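Local structure of phosphopantothenoylcysteine decarboxylase (Cryptococcus neoformans, 6EOA) at residues 36-41 / 125-130; 42-47 / 136-141; 65-70 / 103-108. The protein binds flavin mononucleotide and probably decarboxylates phosphopantothenoylcysteine in coenzyme A biosynthesis. All coordinates share one frame; numbering follows the deposited sequence.

Contact 1: residues 36-41 / 125-130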
loop_
_atom_site.group_PDB
_atom_site.type_symbol
_atom_site.label_atom_id
_atom_site.label_comp_id
_atom_site.label_asym_id
_atom_site.label_seq_id
_atom_site.Cartn_x
_atom_site.Cartn_y
_atom_site.Cartn_z
ATOM N N ARG A 36 0.082 4.209 30.421
ATOM C CA ARG A 36 -0.809 4.251 29.269
ATOM C C ARG A 36 -0.279 3.426 28.100
ATOM O O ARG A 36 0.809 3.682 27.580
ATOM C CB ARG A 36 -1.038 5.701 28.844
ATOM C CG ARG A 36 -1.746 6.517 29.917
ATOM C CD ARG A 36 -1.698 8.008 29.649
ATOM N NE ARG A 36 -2.647 8.723 30.499
ATOM C CZ ARG A 36 -2.352 9.260 31.680
ATOM N NH1 ARG A 36 -1.120 9.176 32.170
ATOM N NH2 ARG A 36 -3.294 9.888 32.372
ATOM N N VAL A 37 -1.064 2.429 27.702
ATOM C CA VAL A 37 -0.677 1.516 26.638
ATOM C C VAL A 37 -1.598 1.664 25.442
ATOM O O VAL A 37 -2.818 1.630 25.584
ATOM C CB VAL A 37 -0.710 0.043 27.108
ATOM C CG1 VAL A 37 -0.166 -0.870 26.027
ATOM C CG2 VAL A 37 0.082 -0.133 28.384
ATOM N N VAL A 38 -1.009 1.840 24.266
ATOM C CA VAL A 38 -1.763 1.747 23.028
ATOM C C VAL A 38 -1.559 0.363 22.427
ATOM O O VAL A 38 -0.432 -0.039 22.136
ATOM C CB VAL A 38 -1.348 2.826 22.010
ATOM C CG1 VAL A 38 -1.897 2.493 20.629
ATOM C CG2 VAL A 38 -1.830 4.192 22.462
ATOM N N LEU A 39 -2.650 -0.374 22.262
ATOM C CA LEU A 39 -2.583 -1.681 21.624
ATOM C C LEU A 39 -2.929 -1.569 20.141
ATOM O O LEU A 39 -4.020 -1.130 19.784
ATOM C CB LEU A 39 -3.526 -2.667 22.311
ATOM C CG LEU A 39 -3.659 -4.039 21.642
ATOM C CD1 LEU A 39 -2.381 -4.869 21.804
ATOM C CD2 LEU A 39 -4.871 -4.788 22.180
ATOM N N ILE A 40 -1.990 -1.944 19.278
ATOM C CA ILE A 40 -2.265 -1.996 17.849
ATOM C C ILE A 40 -2.529 -3.436 17.445
ATOM O O ILE A 40 -1.691 -4.313 17.659
ATOM C CB ILE A 40 -1.109 -1.428 17.002
ATOM C CG1 ILE A 40 -0.843 0.032 17.360
ATOM C CG2 ILE A 40 -1.445 -1.526 15.520
ATOM C CD1 ILE A 40 0.291 0.653 16.557
ATOM N N THR A 41 -3.709 -3.679 16.883
ATOM C CA THR A 41 -4.082 -5.011 16.418
ATOM C C THR A 41 -4.146 -5.009 14.898
ATOM O O THR A 41 -4.704 -4.090 14.298
ATOM C CB THR A 41 -5.437 -5.469 16.996
ATOM O OG1 THR A 41 -6.502 -4.719 16.398
ATOM C CG2 THR A 41 -5.468 -5.268 18.508
ATOM N N ILE A 125 -1.644 11.869 16.290
ATOM C CA ILE A 125 -0.791 12.747 17.087
ATOM C C ILE A 125 -1.216 12.685 18.551
ATOM O O ILE A 125 -0.380 12.562 19.444
ATOM C CB ILE A 125 -0.844 14.209 16.590
ATOM C CG1 ILE A 125 -0.278 14.315 15.171
ATOM C CG2 ILE A 125 -0.076 15.127 17.533
ATOM C CD1 ILE A 125 1.131 13.773 15.026
ATOM N N GLU A 126 -2.523 12.758 18.789
ATOM C CA GLU A 126 -3.063 12.662 20.142
ATOM C C GLU A 126 -2.692 11.335 20.803
ATOM O O GLU A 126 -2.383 11.288 21.994
ATOM C CB GLU A 126 -4.584 12.825 20.129
ATOM C CG GLU A 126 -5.076 14.118 19.499
ATOM C CD GLU A 126 -4.627 15.355 20.258
ATOM O OE1 GLU A 126 -5.431 15.886 21.054
ATOM O OE2 GLU A 126 -3.479 15.803 20.049
ATOM N N LEU A 127 -2.724 10.260 20.020
ATOM C CA LEU A 127 -2.409 8.931 20.531
ATOM C C LEU A 127 -0.922 8.790 20.845
ATOM O O LEU A 127 -0.545 8.121 21.808
ATOM C CB LEU A 127 -2.845 7.859 19.528
ATOM C CG LEU A 127 -4.339 7.528 19.517
ATOM C CD1 LEU A 127 -4.706 6.721 18.288
ATOM C CD2 LEU A 127 -4.723 6.770 20.785
ATOM N N ARG A 128 -0.081 9.423 20.030
ATOM C CA ARG A 128 1.361 9.408 20.261
ATOM C C ARG A 128 1.725 10.095 21.572
ATOM O O ARG A 128 2.572 9.611 22.324
ATOM C CB ARG A 128 2.100 10.087 19.113
ATOM C CG ARG A 128 3.558 10.361 19.435
ATOM C CD ARG A 128 4.085 11.530 18.644
ATOM N NE ARG A 128 3.750 12.822 19.228
ATOM C CZ ARG A 128 3.880 13.976 18.584
ATOM N NH1 ARG A 128 4.328 13.984 17.334
ATOM N NH2 ARG A 128 3.560 15.118 19.181
ATOM N N ARG A 129 1.087 11.233 21.829
ATOM C CA ARG A 129 1.317 11.990 23.056
ATOM C C ARG A 129 0.886 11.190 24.279
ATOM O O ARG A 129 1.600 11.121 25.281
ATOM C CB ARG A 129 0.563 13.320 23.010
ATOM C CG ARG A 129 1.012 14.248 21.893
ATOM C CD ARG A 129 0.188 15.530 21.856
ATOM N NE ARG A 129 0.695 16.478 20.867
ATOM C CZ ARG A 129 -0.038 17.433 20.300
ATOM N NH1 ARG A 129 -1.320 17.564 20.618
ATOM N NH2 ARG A 129 0.507 18.252 19.410
ATOM N N TRP A 130 -0.290 10.583 24.165
ATOM C CA TRP A 130 -0.913 9.805 25.228
ATOM C C TRP A 130 -0.090 8.583 25.636
ATOM O O TRP A 130 0.135 8.342 26.825
ATOM C CB TRP A 130 -2.312 9.366 24.772
ATOM C CG TRP A 130 -3.152 8.701 25.823
ATOM C CD1 TRP A 130 -3.949 9.317 26.742
ATOM C CD2 TRP A 130 -3.300 7.291 26.043
ATOM N NE1 TRP A 130 -4.574 8.379 27.530
ATOM C CE2 TRP A 130 -4.193 7.129 27.121
ATOM C CE3 TRP A 130 -2.759 6.153 25.439
ATOM C CZ2 TRP A 130 -4.556 5.874 27.607
ATOM C CZ3 TRP A 130 -3.120 4.907 25.923
ATOM C CH2 TRP A 130 -4.012 4.777 26.994
#
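Arg-36 and Val-38 of strand 36-41 face Trp-130 and Leu-127 of helix 125-130 where the two segments, their N-to-C directions 133° apart, come within 9.0 Å of each other axis to axis. The indole of Trp-130 lies between helix and strand. Its CG stands anti to the backbone N, and the ring beyond it reaches the strand. The chain of Arg-36 lies over one face of the indole: CB sits above the six-membered ring, 3.5 Å from its centroid and 7° off the normal, a CH-pi contact, while CG lies nearest CZ2 and CE2. The chain runs on, extended from CG to NE, and CD reaches NE1 on the indole and also comes to 3.4 Å from the backbone O of Trp-130. The guanidinium does not stack. Its plane is 85° from that of the ring, and Trp-130 NE1 lies at its edge. At the rim of the indole, in the ring plane, Val-37 O lies 3.3 Å from CZ3. Val-38 CG2 packs against CE3 of Trp-130 at 3.7 Å, and the same methyl touches Leu-127 CD2 at 4.2 Å, so one valine branch meets two side chains a helical turn apart. Beyond the pair, Leu-159 of helix 155-162 also packs on Val-38, and Arg-36 forms a salt bridge with Asp-32 through NH2. No hydrogen bond or salt bridge joins the two segments; this is plain packing of a helix on a parallel sheet of the flavoprotein fold. The aliphatic part of Arg-36 packs on one face of the indole, while its charged end is paired with an acid elsewhere, and cohesion here comes from the CH-pi contact and from apolar surface.

Contact 2: residues 42-47 / 136-141. With FMN (flavin mononucleotide), chain B.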
loop_
_atom_site.group_PDB
_atom_site.type_symbol
_atom_site.label_atom_id
_atom_site.label_comp_id
_atom_site.label_asym_id
_atom_site.label_seq_id
_atom_site.Cartn_x
_atom_site.Cartn_y
_atom_site.Cartn_z
ATOM N N SER A 42 -3.560 -6.027 14.276
ATOM C CA SER A 42 -3.529 -6.105 12.820
ATOM C C SER A 42 -4.210 -7.377 12.322
ATOM O O SER A 42 -4.737 -8.160 13.113
ATOM C CB SER A 42 -2.090 -6.031 12.306
ATOM O OG SER A 42 -1.323 -7.131 12.763
ATOM N N GLY A 43 -4.195 -7.575 11.008
ATOM C CA GLY A 43 -4.969 -8.632 10.381
ATOM C C GLY A 43 -4.431 -10.044 10.505
ATOM O O GLY A 43 -4.282 -10.749 9.506
ATOM N N SER A 44 -4.147 -10.461 11.733
ATOM C CA SER A 44 -3.792 -11.845 12.009
ATOM C C SER A 44 -4.924 -12.519 12.778
ATOM O O SER A 44 -5.721 -11.842 13.431
ATOM C CB SER A 44 -2.484 -11.919 12.798
ATOM O OG SER A 44 -2.356 -13.174 13.444
ATOM N N VAL A 45 -4.997 -13.846 12.711
ATOM C CA VAL A 45 -6.046 -14.576 13.419
ATOM C C VAL A 45 -5.911 -14.375 14.924
ATOM O O VAL A 45 -6.885 -14.493 15.669
ATOM C CB VAL A 45 -6.018 -16.088 13.098
ATOM C CG1 VAL A 45 -6.288 -16.320 11.621
ATOM C CG2 VAL A 45 -4.692 -16.704 13.501
ATOM N N ALA A 46 -4.701 -14.041 15.361
ATOM C CA ALA A 46 -4.426 -13.840 16.778
ATOM C C ALA A 46 -5.147 -12.603 17.325
ATOM O O ALA A 46 -5.188 -12.391 18.539
ATOM C CB ALA A 46 -2.920 -13.738 17.017
ATOM N N SER A 47 -5.728 -11.799 16.434
ATOM C CA SER A 47 -6.525 -10.642 16.844
ATOM C C SER A 47 -7.753 -11.057 17.654
ATOM O O SER A 47 -8.366 -10.232 18.328
ATOM C CB SER A 47 -6.967 -9.826 15.625
ATOM O OG SER A 47 -5.991 -8.870 15.261
ATOM N N ILE A 136 2.215 -3.871 19.447
ATOM C CA ILE A 136 1.608 -4.391 18.232
ATOM C C ILE A 136 1.359 -5.886 18.381
ATOM O O ILE A 136 2.266 -6.697 18.202
ATOM C CB ILE A 136 2.489 -4.132 17.007
ATOM C CG1 ILE A 136 2.991 -2.688 17.008
ATOM C CG2 ILE A 136 1.714 -4.426 15.740
ATOM C CD1 ILE A 136 3.958 -2.387 15.886
ATOM N N ALA A 137 0.125 -6.241 18.719
ATOM C CA ALA A 137 -0.225 -7.628 19.001
ATOM C C ALA A 137 -1.650 -7.929 18.550
ATOM O O ALA A 137 -2.611 -7.490 19.181
ATOM C CB ALA A 137 -0.063 -7.924 20.486
ATOM N N PRO A 138 -1.793 -8.693 17.460
ATOM C CA PRO A 138 -0.694 -9.285 16.696
ATOM C C PRO A 138 -0.140 -8.343 15.629
ATOM O O PRO A 138 -0.816 -7.398 15.225
ATOM C CB PRO A 138 -1.354 -10.493 16.044
ATOM C CG PRO A 138 -2.755 -10.032 15.798
ATOM C CD PRO A 138 -3.108 -9.105 16.935
ATOM N N CYS A 139 1.082 -8.606 15.179
ATOM C CA CYS A 139 1.632 -7.912 14.024
ATOM C C CYS A 139 1.675 -8.854 12.832
ATOM O O CYS A 139 2.420 -9.835 12.836
ATOM C CB CYS A 139 3.034 -7.376 14.316
ATOM S SG CYS A 139 3.755 -6.440 12.939
ATOM N N SER A 140 0.871 -8.566 11.817
ATOM C CA SER A 140 0.856 -9.385 10.611
ATOM C C SER A 140 2.138 -9.182 9.814
ATOM O O SER A 140 2.931 -8.294 10.121
ATOM C CB SER A 140 -0.358 -9.051 9.748
ATOM O OG SER A 140 -0.313 -7.700 9.321
ATOM N N ALA A 141 2.345 -10.019 8.801
ATOM C CA ALA A 141 3.483 -9.857 7.903
ATOM C C ALA A 141 3.356 -8.555 7.121
ATOM O O ALA A 141 4.347 -7.873 6.869
ATOM C CB ALA A 141 3.589 -11.041 6.953
HETATM N N1 FMN B . -1.601 -12.515 7.904
HETATM C C2 FMN B . -0.654 -12.719 8.890
HETATM O O2 FMN B . 0.439 -12.154 8.811
HETATM N N3 FMN B . -0.934 -13.560 9.953
HETATM C C4 FMN B . -2.157 -14.198 10.038
HETATM O O4 FMN B . -2.396 -14.941 10.990
HETATM C C4A FMN B . -3.115 -13.992 9.046
HETATM N N5 FMN B . -4.345 -14.622 9.116
HETATM C C5A FMN B . -5.290 -14.408 8.129
HETATM C C6 FMN B . -6.531 -15.036 8.199
HETATM C C7 FMN B . -7.483 -14.821 7.208
HETATM C C7M FMN B . -8.819 -15.503 7.284
HETATM C C8 FMN B . -7.190 -13.972 6.143
HETATM C C8M FMN B . -8.199 -13.727 5.059
HETATM C C9 FMN B . -5.953 -13.345 6.074
HETATM C C9A FMN B . -5.001 -13.560 7.064
HETATM N N10 FMN B . -3.771 -12.930 6.994
HETATM C C10 FMN B . -2.827 -13.145 7.979
HETATM C "C1'" FMN B . -3.454 -12.018 5.846
HETATM C "C2'" FMN B . -3.723 -10.570 6.242
HETATM O "O2'" FMN B . -4.962 -10.453 6.916
HETATM C "C3'" FMN B . -3.720 -9.678 5.010
HETATM O "O3'" FMN B . -2.402 -9.635 4.510
HETATM C "C4'" FMN B . -4.195 -8.273 5.363
HETATM O "O4'" FMN B . -4.480 -7.543 4.190
HETATM C "C5'" FMN B . -3.131 -7.550 6.177
HETATM O "O5'" FMN B . -3.669 -6.357 6.699
HETATM P P FMN B . -2.971 -5.645 7.970
HETATM O O1P FMN B . -1.701 -4.967 7.508
HETATM O O2P FMN B . -2.632 -6.644 9.054
HETATM O O3P FMN B . -3.935 -4.628 8.519
#
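Ser-42 OG is held by two backbone groups of 136-141: it donates to Pro-138 O at 2.5 Å and accepts from Ser-140 N at 2.8 Å. The hydroxyl lies above the carbonyl plane of Pro-138, 45° out of it. Ser-42 O is gripped as well, by Ser-47 OG and by Ser-44 N, which closes an inverse gamma turn centred on Gly-43. Against this loop lies the ring of Pro-138, which follows a cis peptide: CB meets Ala-46 CB at 3.7 Å, CG meets Ser-44 CB, and CD meets Ser-47 OG. The two segments then share the cofactor. Gly-43 N and Ser-140 OG both bond to FMN O2P, the serine at 2.6 Å, and Gly-43 O takes the ribityl O2' hydroxyl. Ser-44 OG, anti to its backbone N (chi1 161°), donates to FMN O4 and accepts from Ala-46 N in an ST turn, while Ala-141 N bonds to FMN O2 at 2.9 Å. Cys-152 O and Ser-158 OG of the third subunit are also hydrogen-bonded to this FMN. The site thus lies where strands 35-41 and 133-139 end, with Ser-140 as N-cap of helix 141-149 and the loop 42-47 leading into helix 50-59.

Contact 3: residues 65-70 / 103-108. With FMN (flavin mononucleotide), chain B.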
loop_
_atom_site.group_PDB
_atom_site.type_symbol
_atom_site.label_atom_id
_atom_site.label_comp_id
_atom_site.label_asym_id
_atom_site.label_seq_id
_atom_site.Cartn_x
_atom_site.Cartn_y
_atom_site.Cartn_z
ATOM N N VAL A 65 -5.687 1.521 28.693
ATOM C CA VAL A 65 -5.414 1.017 27.357
ATOM C C VAL A 65 -6.293 1.683 26.305
ATOM O O VAL A 65 -7.489 1.895 26.512
ATOM C CB VAL A 65 -5.595 -0.523 27.291
ATOM C CG1 VAL A 65 -6.998 -0.928 27.728
ATOM C CG2 VAL A 65 -5.281 -1.044 25.900
ATOM N N GLN A 66 -5.674 2.043 25.187
ATOM C CA GLN A 66 -6.410 2.455 24.005
ATOM C C GLN A 66 -6.053 1.506 22.868
ATOM O O GLN A 66 -4.940 0.982 22.812
ATOM C CB GLN A 66 -6.099 3.905 23.639
ATOM C CG GLN A 66 -6.745 4.919 24.576
ATOM C CD GLN A 66 -8.245 4.724 24.694
ATOM O OE1 GLN A 66 -8.962 4.691 23.689
ATOM N NE2 GLN A 66 -8.731 4.589 25.924
ATOM N N VAL A 67 -7.000 1.276 21.969
ATOM C CA VAL A 67 -6.824 0.271 20.929
ATOM C C VAL A 67 -6.865 0.876 19.531
ATOM O O VAL A 67 -7.767 1.647 19.205
ATOM C CB VAL A 67 -7.906 -0.817 21.030
ATOM C CG1 VAL A 67 -7.745 -1.849 19.915
ATOM C CG2 VAL A 67 -7.858 -1.479 22.399
ATOM N N VAL A 68 -5.881 0.519 18.712
ATOM C CA VAL A 68 -5.879 0.881 17.299
ATOM C C VAL A 68 -5.997 -0.371 16.445
ATOM O O VAL A 68 -5.163 -1.272 16.533
ATOM C CB VAL A 68 -4.605 1.643 16.907
ATOM C CG1 VAL A 68 -4.560 1.861 15.392
ATOM C CG2 VAL A 68 -4.534 2.964 17.657
ATOM N N ALA A 69 -7.040 -0.433 15.627
ATOM C CA ALA A 69 -7.283 -1.606 14.801
ATOM C C ALA A 69 -7.100 -1.282 13.327
ATOM O O ALA A 69 -7.686 -0.334 12.816
ATOM C CB ALA A 69 -8.682 -2.149 15.050
ATOM N N THR A 70 -6.272 -2.066 12.648
ATOM C CA THR A 70 -6.195 -1.983 11.201
ATOM C C THR A 70 -7.504 -2.530 10.650
ATOM O O THR A 70 -8.238 -3.216 11.369
ATOM C CB THR A 70 -5.014 -2.768 10.644
ATOM O OG1 THR A 70 -5.246 -4.174 10.809
ATOM C CG2 THR A 70 -3.730 -2.383 11.360
ATOM N N VAL A 103 -12.975 2.225 26.689
ATOM C CA VAL A 103 -11.896 1.748 25.835
ATOM C C VAL A 103 -12.450 1.667 24.417
ATOM O O VAL A 103 -13.049 0.665 24.027
ATOM C CB VAL A 103 -11.313 0.379 26.227
ATOM C CG1 VAL A 103 -10.170 0.007 25.293
ATOM C CG2 VAL A 103 -10.845 0.392 27.675
ATOM N N ARG A 104 -12.258 2.729 23.645
ATOM C CA ARG A 104 -12.738 2.737 22.275
ATOM C C ARG A 104 -11.720 2.084 21.348
ATOM O O ARG A 104 -10.514 2.300 21.471
ATOM C CB ARG A 104 -13.057 4.165 21.814
ATOM C CG ARG A 104 -12.572 4.483 20.408
ATOM C CD ARG A 104 -13.305 5.676 19.816
ATOM N NE ARG A 104 -14.646 5.322 19.354
ATOM C CZ ARG A 104 -15.341 6.022 18.461
ATOM N NH1 ARG A 104 -14.827 7.122 17.923
ATOM N NH2 ARG A 104 -16.554 5.618 18.101
ATOM N N VAL A 105 -12.224 1.266 20.435
ATOM C CA VAL A 105 -11.405 0.699 19.380
ATOM C C VAL A 105 -11.342 1.692 18.226
ATOM O O VAL A 105 -12.315 1.852 17.491
ATOM C CB VAL A 105 -11.966 -0.652 18.885
ATOM C CG1 VAL A 105 -11.198 -1.137 17.669
ATOM C CG2 VAL A 105 -11.933 -1.690 20.006
ATOM N N TRP A 106 -10.208 2.375 18.085
ATOM C CA TRP A 106 -10.034 3.370 17.027
ATOM C C TRP A 106 -9.736 2.710 15.682
ATOM O O TRP A 106 -8.951 1.759 15.608
ATOM C CB TRP A 106 -8.904 4.347 17.374
ATOM C CG TRP A 106 -9.088 5.116 18.657
ATOM C CD1 TRP A 106 -8.527 4.830 19.872
ATOM C CD2 TRP A 106 -9.866 6.306 18.847
ATOM N NE1 TRP A 106 -8.913 5.761 20.805
ATOM C CE2 TRP A 106 -9.735 6.677 20.203
ATOM C CE3 TRP A 106 -10.662 7.090 18.006
ATOM C CZ2 TRP A 106 -10.371 7.799 20.734
ATOM C CZ3 TRP A 106 -11.293 8.203 18.534
ATOM C CH2 TRP A 106 -11.145 8.547 19.886
ATOM N N THR A 107 -10.353 3.230 14.623
ATOM C CA THR A 107 -10.103 2.764 13.261
ATOM C C THR A 107 -9.671 3.929 12.359
ATOM O O THR A 107 -9.698 5.087 12.784
ATOM C CB THR A 107 -11.352 2.092 12.655
ATOM O OG1 THR A 107 -12.410 3.052 12.551
ATOM C CG2 THR A 107 -11.818 0.929 13.535
ATOM N N ASP A 108 -9.273 3.617 11.125
ATOM C CA ASP A 108 -8.850 4.637 10.161
ATOM C C ASP A 108 -9.937 5.688 9.939
ATOM O O ASP A 108 -9.644 6.874 9.802
ATOM C CB ASP A 108 -8.477 4.000 8.814
ATOM C CG ASP A 108 -7.249 3.119 8.903
ATOM O OD1 ASP A 108 -6.389 3.371 9.769
ATOM O OD2 ASP A 108 -7.139 2.170 8.100
HETATM N N1 FMN B . -1.601 -12.515 7.904
HETATM C C2 FMN B . -0.654 -12.719 8.890
HETATM O O2 FMN B . 0.439 -12.154 8.811
HETATM N N3 FMN B . -0.934 -13.560 9.953
HETATM C C4 FMN B . -2.157 -14.198 10.038
HETATM O O4 FMN B . -2.396 -14.941 10.990
HETATM C C4A FMN B . -3.115 -13.992 9.046
HETATM N N5 FMN B . -4.345 -14.622 9.116
HETATM C C5A FMN B . -5.290 -14.408 8.129
HETATM C C6 FMN B . -6.531 -15.036 8.199
HETATM C C7 FMN B . -7.483 -14.821 7.208
HETATM C C7M FMN B . -8.819 -15.503 7.284
HETATM C C8 FMN B . -7.190 -13.972 6.143
HETATM C C8M FMN B . -8.199 -13.727 5.059
HETATM C C9 FMN B . -5.953 -13.345 6.074
HETATM C C9A FMN B . -5.001 -13.560 7.064
HETATM N N10 FMN B . -3.771 -12.930 6.994
HETATM C C10 FMN B . -2.827 -13.145 7.979
HETATM C "C1'" FMN B . -3.454 -12.018 5.846
HETATM C "C2'" FMN B . -3.723 -10.570 6.242
HETATM O "O2'" FMN B . -4.962 -10.453 6.916
HETATM C "C3'" FMN B . -3.720 -9.678 5.010
HETATM O "O3'" FMN B . -2.402 -9.635 4.510
HETATM C "C4'" FMN B . -4.195 -8.273 5.363
HETATM O "O4'" FMN B . -4.480 -7.543 4.190
HETATM C "C5'" FMN B . -3.131 -7.550 6.177
HETATM O "O5'" FMN B . -3.669 -6.357 6.699
HETATM P P FMN B . -2.971 -5.645 7.970
HETATM O O1P FMN B . -1.701 -4.967 7.508
HETATM O O2P FMN B . -2.632 -6.644 9.054
HETATM O O3P FMN B . -3.935 -4.628 8.519
HETATM O O HOH W 1 -8.698 0.800 10.749
#
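Gln-66 sets its CG anti to the carbonyl carbon (chi1 -74°) and bends at chi2 (-54°), which turns CD toward Trp-106, whose own CG is likewise anti to its carbonyl carbon. Amide and indole meet in a hydrogen bond: Trp-106 NE1 donates to Gln-66 OE1 at 3.1 Å, with the oxygen tilted 25° out of the ring plane. Two backbone bonds also join the parallel strands. Trp-106 N donates to Val-67 O at 2.8 Å, and Ala-69 N to Trp-106 O at 2.9 Å in a nearly straight bond. On the sheet face of Val-67 and Val-105, CG1 of Val-105 touches both Val-67 CG1 and, at 3.8 Å, Ala-69 CB, while Val-103 CG1 reaches Val-67 CG2. Past the paired residues, a water bridges Ala-69 O and Asp-108 N, and Thr-70 OG1 gives FMN O3P a 2.7 Å hydrogen bond. The side chain of Gln-79, on helix 79-89, is hydrogen-bonded to Val-105 N and Val-103 O. The pairing completes the beta-alpha-beta unit of strand 63-69, helix 79-89 and strand 105-106, with helix 50-59 packed on Val-67 and Val-103, and helix 155-162 on Val-68 and Trp-106.

In the fold
All three contacts reach one parallel sheet, where strand 35-41 lies between 63-69 and 133-139. Contacts 1 and 2 are buried; contact 3 is partly buried, consistent with 105-106 being an outermost strand within the chain. Contacts 1 and 3, with centres about 9 Å apart, are joined by probable backbone hydrogen bonds such as Leu-39 N to Gln-66 O. Contact 1 relies on apolar and CH-pi packing of a helix against the sheet, contact 3 on strand pairing plus one side-chain bond, and contact 2 on serine hydroxyls, backbone amides and the packed ring of Pro-138. Contacts 2 and 3 meet at the phosphate of the same FMN, with Ser-42 CA 3.3 Å from Thr-70 OG1.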